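Endoglucanase (Clostridium thermocellum, PDB 2YIK) probably hydrolyses internal beta-1,4-glucosidic bonds of cellulose, acting as a family 9 glycoside hydrolase in cellulose degradation. Local coordinates at residues Tyr138-Lys142 with Tyr230-Lys234; Ala179-Gly185 with Arg204-Thr210; Pro433-Tyr438 with Pro479-His485. All coordinates share one frame. Residue numbers count along the deposited sequence, not the author numbering.

Contact 1: residues Tyr138-Lys142 with Tyr230-Lys234; sequences YYEFK and YMNFK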
loop_
_atom_site.group_PDB
_atom_site.type_symbol
_atom_site.label_atom_id
_atom_site.label_comp_id
_atom_site.label_asym_id
_atom_site.label_seq_id
_atom_site.Cartn_x
_atom_site.Cartn_y
_atom_site.Cartn_z
ATOM N N TYR A 138 -6.176 2.907 -8.513
ATOM C CA TYR A 138 -6.120 2.770 -9.968
ATOM C C TYR A 138 -7.401 2.089 -10.455
ATOM O O TYR A 138 -7.961 2.457 -11.481
ATOM C CB TYR A 138 -4.882 1.954 -10.370
ATOM C CG TYR A 138 -4.639 1.872 -11.861
ATOM C CD1 TYR A 138 -4.535 3.031 -12.639
ATOM C CD2 TYR A 138 -4.518 0.639 -12.497
ATOM C CE1 TYR A 138 -4.320 2.958 -14.018
ATOM C CE2 TYR A 138 -4.305 0.556 -13.878
ATOM C CZ TYR A 138 -4.210 1.719 -14.632
ATOM O OH TYR A 138 -4.054 1.648 -15.999
ATOM N N TYR A 139 -7.871 1.102 -9.702
ATOM C CA TYR A 139 -9.098 0.399 -10.055
ATOM C C TYR A 139 -10.306 1.339 -10.034
ATOM O O TYR A 139 -11.136 1.307 -10.940
ATOM C CB TYR A 139 -9.332 -0.763 -9.084
ATOM C CG TYR A 139 -10.708 -1.400 -9.176
ATOM C CD1 TYR A 139 -11.079 -2.185 -10.273
ATOM C CD2 TYR A 139 -11.644 -1.201 -8.166
ATOM C CE1 TYR A 139 -12.367 -2.759 -10.354
ATOM C CE2 TYR A 139 -12.921 -1.757 -8.238
ATOM C CZ TYR A 139 -13.279 -2.533 -9.327
ATOM O OH TYR A 139 -14.559 -3.061 -9.367
ATOM N N GLU A 140 -10.394 2.176 -9.001
ATOM C CA GLU A 140 -11.507 3.110 -8.859
ATOM C C GLU A 140 -11.475 4.270 -9.840
ATOM O O GLU A 140 -12.497 4.609 -10.434
ATOM C CB GLU A 140 -11.544 3.710 -7.445
ATOM C CG GLU A 140 -11.793 2.729 -6.327
ATOM C CD GLU A 140 -13.252 2.334 -6.184
ATOM O OE1 GLU A 140 -14.099 2.805 -6.966
ATOM O OE2 GLU A 140 -13.559 1.544 -5.277
ATOM N N PHE A 141 -10.305 4.877 -10.010
ATOM C CA PHE A 141 -10.187 6.043 -10.875
ATOM C C PHE A 141 -9.336 5.881 -12.139
ATOM O O PHE A 141 -8.644 6.817 -12.549
ATOM C CB PHE A 141 -9.674 7.225 -10.032
ATOM C CG PHE A 141 -10.439 7.425 -8.735
ATOM C CD1 PHE A 141 -11.808 7.684 -8.747
ATOM C CD2 PHE A 141 -9.792 7.321 -7.503
ATOM C CE1 PHE A 141 -12.525 7.834 -7.549
ATOM C CE2 PHE A 141 -10.498 7.468 -6.300
ATOM C CZ PHE A 141 -11.867 7.724 -6.326
ATOM N N LYS A 142 -9.411 4.712 -12.774
ATOM C CA LYS A 142 -8.637 4.455 -13.992
ATOM C C LYS A 142 -8.875 5.539 -15.059
ATOM O O LYS A 142 -7.948 5.936 -15.760
ATOM C CB LYS A 142 -8.980 3.069 -14.574
ATOM C CG LYS A 142 -7.863 2.475 -15.467
ATOM C CD LYS A 142 -8.267 1.204 -16.247
ATOM C CE LYS A 142 -8.512 -0.053 -15.378
ATOM N NZ LYS A 142 -7.970 -0.032 -13.963
ATOM N N TYR A 230 -5.399 -8.527 -10.724
ATOM C CA TYR A 230 -6.231 -9.204 -11.701
ATOM C C TYR A 230 -7.293 -8.217 -12.179
ATOM O O TYR A 230 -7.490 -8.039 -13.385
ATOM C CB TYR A 230 -6.915 -10.429 -11.089
ATOM C CG TYR A 230 -8.122 -10.885 -11.876
ATOM C CD1 TYR A 230 -7.989 -11.684 -13.013
ATOM C CD2 TYR A 230 -9.401 -10.464 -11.517
ATOM C CE1 TYR A 230 -9.112 -12.054 -13.773
ATOM C CE2 TYR A 230 -10.520 -10.820 -12.267
ATOM C CZ TYR A 230 -10.369 -11.614 -13.388
ATOM O OH TYR A 230 -11.490 -11.972 -14.099
ATOM N N MET A 231 -7.972 -7.573 -11.232
ATOM C CA MET A 231 -9.023 -6.614 -11.563
ATOM C C MET A 231 -8.520 -5.500 -12.477
ATOM O O MET A 231 -9.239 -5.046 -13.364
ATOM C CB MET A 231 -9.616 -5.985 -10.294
ATOM C CG MET A 231 -10.435 -6.917 -9.410
ATOM S SD MET A 231 -11.808 -7.752 -10.238
ATOM C CE MET A 231 -12.962 -6.417 -10.505
ATOM N N ASN A 232 -7.281 -5.070 -12.260
ATOM C CA ASN A 232 -6.683 -3.998 -13.050
ATOM C C ASN A 232 -6.185 -4.424 -14.432
ATOM O O ASN A 232 -6.115 -3.601 -15.344
ATOM C CB ASN A 232 -5.522 -3.362 -12.264
ATOM C CG ASN A 232 -5.998 -2.435 -11.150
ATOM O OD1 ASN A 232 -5.319 -2.268 -10.140
ATOM N ND2 ASN A 232 -7.156 -1.817 -11.341
ATOM N N PHE A 233 -5.855 -5.702 -14.598
ATOM C CA PHE A 233 -5.332 -6.181 -15.877
ATOM C C PHE A 233 -6.177 -7.180 -16.663
ATOM O O PHE A 233 -5.809 -7.544 -17.781
ATOM C CB PHE A 233 -3.949 -6.791 -15.665
ATOM C CG PHE A 233 -2.885 -5.785 -15.346
ATOM C CD1 PHE A 233 -2.303 -5.023 -16.355
ATOM C CD2 PHE A 233 -2.485 -5.575 -14.030
ATOM C CE1 PHE A 233 -1.331 -4.058 -16.058
ATOM C CE2 PHE A 233 -1.517 -4.617 -13.718
ATOM C CZ PHE A 233 -0.938 -3.856 -14.732
ATOM N N LYS A 234 -7.303 -7.614 -16.109
ATOM C CA LYS A 234 -8.132 -8.610 -16.786
ATOM C C LYS A 234 -8.591 -8.310 -18.208
ATOM O O LYS A 234 -8.873 -9.237 -18.969
ATOM C CB LYS A 234 -9.358 -8.953 -15.939
ATOM C CG LYS A 234 -10.310 -7.797 -15.678
ATOM C CD LYS A 234 -11.415 -8.263 -14.754
ATOM C CE LYS A 234 -12.172 -7.102 -14.138
ATOM N NZ LYS A 234 -13.403 -6.768 -14.896
#
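This is a buried helix-to-helix contact between the C-terminal parts of helix 124-140 and helix 216-233. Both helices belong to the (alpha/alpha)6 barrel of the family 9 glycoside hydrolases. The backbones come closest at Tyr139 and Asn232, whose CA atoms are 5.8 Å apart. Asn232 is the central residue on its side. Its side chain reaches across to the end of helix 124-140 and meets Tyr138, Tyr139 and Lys142. Tyr138 CD2 lies 3.7 Å from Asn232 CG, so the amide packs against the edge of that ring. The Tyr138 hydroxyl hydrogen-bonds elsewhere, to Glu155 of helix 151-167. Lys142 comes from the start of the next helix, 142-147, after Phe141 has left the helical path. Its long side chain turns back toward Asn232. Met231 forms the apolar part of the contact. It packs with Tyr139 and also touches Trp288 and Ala292 of helix 279-293. Trp288 makes an edge-to-face pair with Tyr139, so that helix covers both residues. At the far end of Met231, the three m chi angles fold the thioether so that CE comes to 3.7 Å from Tyr139 CE1.

Contact 2: residues Ala179-Gly185 with Arg204-Thr210; sequences AFCHQVG and RRGWFIT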
loop_
_atom_site.group_PDB
_atom_site.type_symbol
_atom_site.label_atom_id
_atom_site.label_comp_id
_atom_site.label_asym_id
_atom_site.label_seq_id
_atom_site.Cartn_x
_atom_site.Cartn_y
_atom_site.Cartn_z
ATOM N N ALA A 179 5.941 -21.735 0.689
ATOM C CA ALA A 179 6.572 -20.681 1.472
ATOM C C ALA A 179 6.407 -19.341 0.756
ATOM O O ALA A 179 6.294 -19.282 -0.475
ATOM C CB ALA A 179 8.052 -20.987 1.677
ATOM N N PHE A 180 6.377 -18.267 1.536
ATOM C CA PHE A 180 6.258 -16.929 0.983
ATOM C C PHE A 180 7.274 -16.019 1.651
ATOM O O PHE A 180 7.254 -15.845 2.872
ATOM C CB PHE A 180 4.852 -16.362 1.209
ATOM C CG PHE A 180 4.705 -14.917 0.796
ATOM C CD1 PHE A 180 4.750 -14.551 -0.549
ATOM C CD2 PHE A 180 4.581 -13.917 1.757
ATOM C CE1 PHE A 180 4.657 -13.210 -0.931
ATOM C CE2 PHE A 180 4.488 -12.567 1.383
ATOM C CZ PHE A 180 4.534 -12.216 0.042
ATOM N N CYS A 181 8.180 -15.454 0.865
ATOM C CA CYS A 181 9.159 -14.542 1.432
ATOM C C CYS A 181 8.472 -13.193 1.560
ATOM O O CYS A 181 8.138 -12.555 0.561
ATOM C CB CYS A 181 10.393 -14.400 0.543
ATOM S SG CYS A 181 11.589 -13.197 1.210
ATOM N N HIS A 182 8.275 -12.763 2.799
ATOM C CA HIS A 182 7.598 -11.505 3.071
ATOM C C HIS A 182 8.528 -10.355 3.437
ATOM O O HIS A 182 8.095 -9.210 3.496
ATOM C CB HIS A 182 6.601 -11.698 4.215
ATOM C CG HIS A 182 7.247 -11.984 5.532
ATOM N ND1 HIS A 182 7.608 -13.258 5.934
ATOM C CD2 HIS A 182 7.627 -11.160 6.535
ATOM C CE1 HIS A 182 8.176 -13.200 7.122
ATOM N NE2 HIS A 182 8.200 -11.936 7.512
ATOM N N GLN A 183 9.800 -10.647 3.678
ATOM C CA GLN A 183 10.735 -9.593 4.069
ATOM C C GLN A 183 12.180 -9.901 3.678
ATOM O O GLN A 183 12.650 -11.032 3.807
ATOM C CB GLN A 183 10.643 -9.370 5.588
ATOM C CG GLN A 183 11.526 -8.271 6.167
ATOM C CD GLN A 183 11.375 -8.147 7.681
ATOM O OE1 GLN A 183 10.257 -8.171 8.213
ATOM N NE2 GLN A 183 12.498 -8.003 8.381
ATOM N N VAL A 184 12.868 -8.884 3.184
ATOM C CA VAL A 184 14.267 -9.011 2.808
ATOM C C VAL A 184 14.949 -7.856 3.530
ATOM O O VAL A 184 14.595 -6.691 3.343
ATOM C CB VAL A 184 14.468 -8.886 1.278
ATOM C CG1 VAL A 184 15.943 -9.018 0.941
ATOM C CG2 VAL A 184 13.658 -9.966 0.548
ATOM N N GLY A 185 15.915 -8.181 4.378
ATOM C CA GLY A 185 16.587 -7.142 5.131
ATOM C C GLY A 185 16.105 -7.180 6.569
ATOM O O GLY A 185 15.211 -7.954 6.904
ATOM N N ARG A 204 21.256 -9.053 4.305
ATOM C CA ARG A 204 19.820 -8.901 4.081
ATOM C C ARG A 204 19.143 -10.267 4.107
ATOM O O ARG A 204 18.991 -10.928 3.079
ATOM C CB ARG A 204 19.561 -8.203 2.746
ATOM C CG ARG A 204 19.827 -6.704 2.783
ATOM C CD ARG A 204 19.963 -6.126 1.385
ATOM N NE ARG A 204 18.713 -6.126 0.628
ATOM C CZ ARG A 204 17.723 -5.255 0.798
ATOM N NH1 ARG A 204 17.828 -4.297 1.708
ATOM N NH2 ARG A 204 16.628 -5.337 0.050
ATOM N N ARG A 205 18.739 -10.674 5.305
ATOM C CA ARG A 205 18.091 -11.954 5.520
ATOM C C ARG A 205 16.735 -12.018 4.825
ATOM O O ARG A 205 16.050 -11.000 4.672
ATOM C CB ARG A 205 17.908 -12.194 7.022
ATOM C CG ARG A 205 17.608 -13.634 7.382
ATOM C CD ARG A 205 17.523 -13.830 8.883
ATOM N NE ARG A 205 17.558 -15.250 9.223
ATOM C CZ ARG A 205 17.141 -15.760 10.376
ATOM N NH1 ARG A 205 16.647 -14.968 11.321
ATOM N NH2 ARG A 205 17.209 -17.064 10.576
ATOM N N GLY A 206 16.370 -13.218 4.384
ATOM C CA GLY A 206 15.084 -13.415 3.749
ATOM C C GLY A 206 14.189 -14.066 4.793
ATOM O O GLY A 206 14.562 -15.082 5.377
ATOM N N TRP A 207 13.026 -13.484 5.059
ATOM C CA TRP A 207 12.125 -14.054 6.054
ATOM C C TRP A 207 10.935 -14.657 5.310
ATOM O O TRP A 207 10.339 -14.025 4.429
ATOM C CB TRP A 207 11.698 -12.979 7.068
ATOM C CG TRP A 207 12.866 -12.149 7.605
ATOM C CD1 TRP A 207 13.579 -11.206 6.922
ATOM C CD2 TRP A 207 13.424 -12.182 8.932
ATOM N NE1 TRP A 207 14.538 -10.647 7.733
ATOM C CE2 TRP A 207 14.466 -11.225 8.970
ATOM C CE3 TRP A 207 13.146 -12.923 10.086
ATOM C CZ2 TRP A 207 15.229 -10.990 10.124
ATOM C CZ3 TRP A 207 13.908 -12.687 11.238
ATOM C CH2 TRP A 207 14.936 -11.727 11.242
ATOM N N PHE A 208 10.604 -15.894 5.669
ATOM C CA PHE A 208 9.550 -16.635 4.993
ATOM C C PHE A 208 8.414 -17.112 5.874
ATOM O O PHE A 208 8.635 -17.502 7.017
ATOM C CB PHE A 208 10.142 -17.885 4.316
ATOM C CG PHE A 208 11.171 -17.594 3.257
ATOM C CD1 PHE A 208 12.398 -17.027 3.584
ATOM C CD2 PHE A 208 10.915 -17.906 1.922
ATOM C CE1 PHE A 208 13.350 -16.770 2.603
ATOM C CE2 PHE A 208 11.862 -17.651 0.937
ATOM C CZ PHE A 208 13.081 -17.085 1.277
ATOM N N ILE A 209 7.197 -17.085 5.332
ATOM C CA ILE A 209 6.042 -17.608 6.054
ATOM C C ILE A 209 5.917 -19.041 5.545
ATOM O O ILE A 209 6.042 -19.311 4.347
ATOM C CB ILE A 209 4.722 -16.852 5.764
ATOM C CG1 ILE A 209 4.728 -15.504 6.478
ATOM C CG2 ILE A 209 3.526 -17.658 6.282
ATOM C CD1 ILE A 209 4.769 -14.338 5.544
ATOM N N THR A 210 5.652 -19.939 6.478
ATOM C CA THR A 210 5.554 -21.363 6.229
ATOM C C THR A 210 4.297 -21.868 6.947
ATOM O O THR A 210 3.732 -21.151 7.771
ATOM C CB THR A 210 6.856 -21.994 6.793
ATOM O OG1 THR A 210 7.783 -22.216 5.726
ATOM C CG2 THR A 210 6.587 -23.235 7.552
#
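Strands 177-184 and 206-209 pair in antiparallel fashion, and six hydrogen bonds join their segments. At one end Phe180 and Ile209 exchange two hydrogen bonds: Phe180 N to Ile209 O (3.0 Å) and Ile209 N to Phe180 O (2.8 Å). Next, His182 N donates to Trp207 O (2.9 Å) and Trp207 N to Gln183 O (2.8 Å). His182 and Gln183 thus both face Trp207, which is a classic beta bulge in the small sheet beside the helical barrel. Beyond it, Gly185 N donates to Arg205 O (2.8 Å). Gly185 O accepts from Trp207 NE1 (2.9 Å) and from Gln183 NE2 (3.1 Å). Gln183 NE2 also hydrogen-bonds the Gly268 carbonyl. Phe208 N donates to Asn87 OD1, and the Cys181 backbone hydrogen-bonds that of Cys168. Arg204 NE forms a salt bridge with Asp76, and the Arg204 side chain is about 5 Å from the bound zinc; Arg205 NH2 hydrogen-bonds the Thr86 carbonyl. Cys181 SG sits over the Phe208 ring, 4.3 Å from its centroid, with Cys181 CB in CH-pi contact.

Contact 3: residues Pro433-Tyr438 with Pro479-His485; sequences PLNRCY and PDASDQH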
loop_
_atom_site.group_PDB
_atom_site.type_symbol
_atom_site.label_atom_id
_atom_site.label_comp_id
_atom_site.label_asym_id
_atom_site.label_seq_id
_atom_site.Cartn_x
_atom_site.Cartn_y
_atom_site.Cartn_z
ATOM N N PRO A 433 -0.798 27.567 7.471
ATOM C CA PRO A 433 -0.044 28.629 8.147
ATOM C C PRO A 433 1.411 28.828 7.725
ATOM O O PRO A 433 1.951 29.923 7.890
ATOM C CB PRO A 433 -0.165 28.250 9.621
ATOM C CG PRO A 433 -1.522 27.643 9.686
ATOM C CD PRO A 433 -1.525 26.746 8.457
ATOM N N LEU A 434 2.045 27.787 7.187
ATOM C CA LEU A 434 3.444 27.882 6.767
ATOM C C LEU A 434 3.575 28.052 5.259
ATOM O O LEU A 434 4.688 28.167 4.745
ATOM C CB LEU A 434 4.213 26.615 7.173
ATOM C CG LEU A 434 4.263 26.187 8.641
ATOM C CD1 LEU A 434 5.107 24.922 8.777
ATOM C CD2 LEU A 434 4.852 27.317 9.494
ATOM N N ASN A 435 2.435 28.091 4.569
ATOM C CA ASN A 435 2.387 28.166 3.109
ATOM C C ASN A 435 3.354 27.093 2.613
ATOM O O ASN A 435 4.086 27.277 1.635
ATOM C CB ASN A 435 2.807 29.539 2.579
ATOM C CG ASN A 435 2.493 29.698 1.102
ATOM O OD1 ASN A 435 1.537 29.101 0.594
ATOM N ND2 ASN A 435 3.281 30.505 0.406
ATOM N N ARG A 436 3.335 25.958 3.304
ATOM C CA ARG A 436 4.228 24.863 2.976
ATOM C C ARG A 436 3.576 23.707 2.238
ATOM O O ARG A 436 2.528 23.204 2.647
ATOM C CB ARG A 436 4.892 24.328 4.244
ATOM C CG ARG A 436 6.076 23.444 3.920
ATOM C CD ARG A 436 6.599 22.659 5.092
ATOM N NE ARG A 436 7.222 23.457 6.145
ATOM C CZ ARG A 436 8.045 24.478 5.939
ATOM N NH1 ARG A 436 8.345 24.855 4.701
ATOM N NH2 ARG A 436 8.593 25.104 6.974
ATOM N N CYS A 437 4.205 23.300 1.138
ATOM C CA CYS A 437 3.710 22.179 0.357
ATOM C C CYS A 437 4.422 20.950 0.903
ATOM O O CYS A 437 5.656 20.894 0.930
ATOM C CB CYS A 437 4.032 22.346 -1.130
ATOM S SG CYS A 437 3.451 20.949 -2.147
ATOM N N TYR A 438 3.644 19.968 1.338
ATOM C CA TYR A 438 4.199 18.760 1.925
ATOM C C TYR A 438 4.520 17.623 0.949
ATOM O O TYR A 438 4.846 16.512 1.361
ATOM C CB TYR A 438 3.264 18.301 3.043
ATOM C CG TYR A 438 3.280 19.254 4.224
ATOM C CD1 TYR A 438 4.325 19.225 5.142
ATOM C CD2 TYR A 438 2.280 20.222 4.390
ATOM C CE1 TYR A 438 4.387 20.131 6.200
ATOM C CE2 TYR A 438 2.330 21.140 5.445
ATOM C CZ TYR A 438 3.388 21.086 6.348
ATOM O OH TYR A 438 3.449 21.970 7.400
ATOM N N PRO A 479 2.635 18.121 9.077
ATOM C CA PRO A 479 2.795 19.058 10.190
ATOM C C PRO A 479 2.364 18.444 11.517
ATOM O O PRO A 479 1.758 17.368 11.542
ATOM C CB PRO A 479 1.915 20.230 9.772
ATOM C CG PRO A 479 0.766 19.535 9.069
ATOM C CD PRO A 479 1.472 18.481 8.236
ATOM N N ASP A 480 2.691 19.109 12.623
ATOM C CA ASP A 480 2.282 18.599 13.925
ATOM C C ASP A 480 0.898 19.150 14.253
ATOM O O ASP A 480 0.257 19.757 13.400
ATOM C CB ASP A 480 3.297 18.956 15.027
ATOM C CG ASP A 480 3.556 20.449 15.154
ATOM O OD1 ASP A 480 2.655 21.271 14.870
ATOM O OD2 ASP A 480 4.673 20.804 15.576
ATOM N N ALA A 481 0.430 18.930 15.477
ATOM C CA ALA A 481 -0.899 19.384 15.876
ATOM C C ALA A 481 -1.071 20.892 15.855
ATOM O O ALA A 481 -2.200 21.397 15.885
ATOM C CB ALA A 481 -1.232 18.845 17.263
ATOM N N SER A 482 0.037 21.617 15.796
ATOM C CA SER A 482 -0.007 23.087 15.800
ATOM C C SER A 482 0.415 23.665 14.442
ATOM O O SER A 482 0.867 24.818 14.361
ATOM C CB SER A 482 0.926 23.614 16.916
ATOM O OG SER A 482 0.359 23.431 18.226
ATOM N N ASP A 483 0.227 22.862 13.383
ATOM C CA ASP A 483 0.611 23.234 12.008
ATOM C C ASP A 483 2.103 23.544 11.899
ATOM O O ASP A 483 2.551 24.141 10.908
ATOM C CB ASP A 483 -0.201 24.458 11.520
ATOM C CG ASP A 483 -1.723 24.220 11.552
ATOM O OD1 ASP A 483 -2.286 23.524 10.666
ATOM O OD2 ASP A 483 -2.358 24.715 12.513
ATOM N N GLN A 484 2.917 23.130 12.859
ATOM C CA GLN A 484 4.328 23.425 12.632
ATOM C C GLN A 484 5.057 22.216 12.011
ATOM O O GLN A 484 4.578 21.077 12.044
ATOM C CB GLN A 484 5.048 23.825 13.919
ATOM C CG GLN A 484 4.468 25.051 14.643
ATOM C CD GLN A 484 4.640 26.340 13.854
ATOM O OE1 GLN A 484 5.577 27.119 14.083
ATOM N NE2 GLN A 484 3.714 26.583 12.931
ATOM N N HIS A 485 6.220 22.493 11.421
ATOM C CA HIS A 485 6.997 21.471 10.734
ATOM C C HIS A 485 8.489 21.817 10.627
ATOM O O HIS A 485 8.851 22.959 10.339
ATOM C CB HIS A 485 6.427 21.309 9.312
ATOM C CG HIS A 485 7.192 20.351 8.444
ATOM N ND1 HIS A 485 6.956 18.995 8.446
ATOM C CD2 HIS A 485 8.165 20.565 7.522
ATOM C CE1 HIS A 485 7.749 18.408 7.561
ATOM N NE2 HIS A 485 8.491 19.339 6.990
HETATM O O HOH W 1 1.421 23.503 8.192
#
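Two irregular loops meet here through side chains, with no direct hydrogen bond between them. His485 (chi1 t) and Tyr438 (chi1 m) bring their rings together edge-to-face. The edge of Tyr438 points at the face of His485, with centroids 5.1 Å apart and planes at 83°. Pro479 covers one face of the Tyr438 ring by a CH-pi contact, its CD 3.9 Å from the ring centroid. The Tyr438 hydroxyl reaches a water at 2.7 Å from OH, and that water donates to Asp483 O at 3.0 Å. Leu434 is in the mt rotamer, which sets its CD1 3.4 Å from Asp483 O and 3.9 Å from His485 CB. Arg436 starts extended (chi1 and chi2 t) and bends at chi3 (m), so NE lies 3.3 Å from His485 CD2. Asp480 uses the p rotamer to turn back on its own loop. Its OD1 accepts from Ser482 N and Gln484 N (both 2.8 Å), forming an Asx turn over the type I turn 480-483. The Asp483 carboxylate hydrogen-bonds elsewhere, to Tyr427, Thr380 and Gly382. The pair belongs to the loops between barrel helices, where His485 lies about 9 Å, side chain to side chain, from His451, the predicted active-site residue.

Overall arrangement
Following the chain from the N terminus, helix 124-140 brings in the first half of contact 1. The chain then runs through helices 142-147 and 151-167 into strand 177-184. Contact 2 closes a short loop when strand 206-209 returns beside that strand. Helix 216-233 follows directly and closes contact 1, so contact 2 is nested within contact 1. Contact 3 comes later and in series, joining the loop after helix 416-428 to the one before helix 499-516. Contact 1 ties barrel helices, contact 2 pairs two strands of the small sheet, and contact 3 holds loops together. None touch: the centres of contacts 1 and 2 are about 28 Å apart, and those of 2 and 3 about 38 Å.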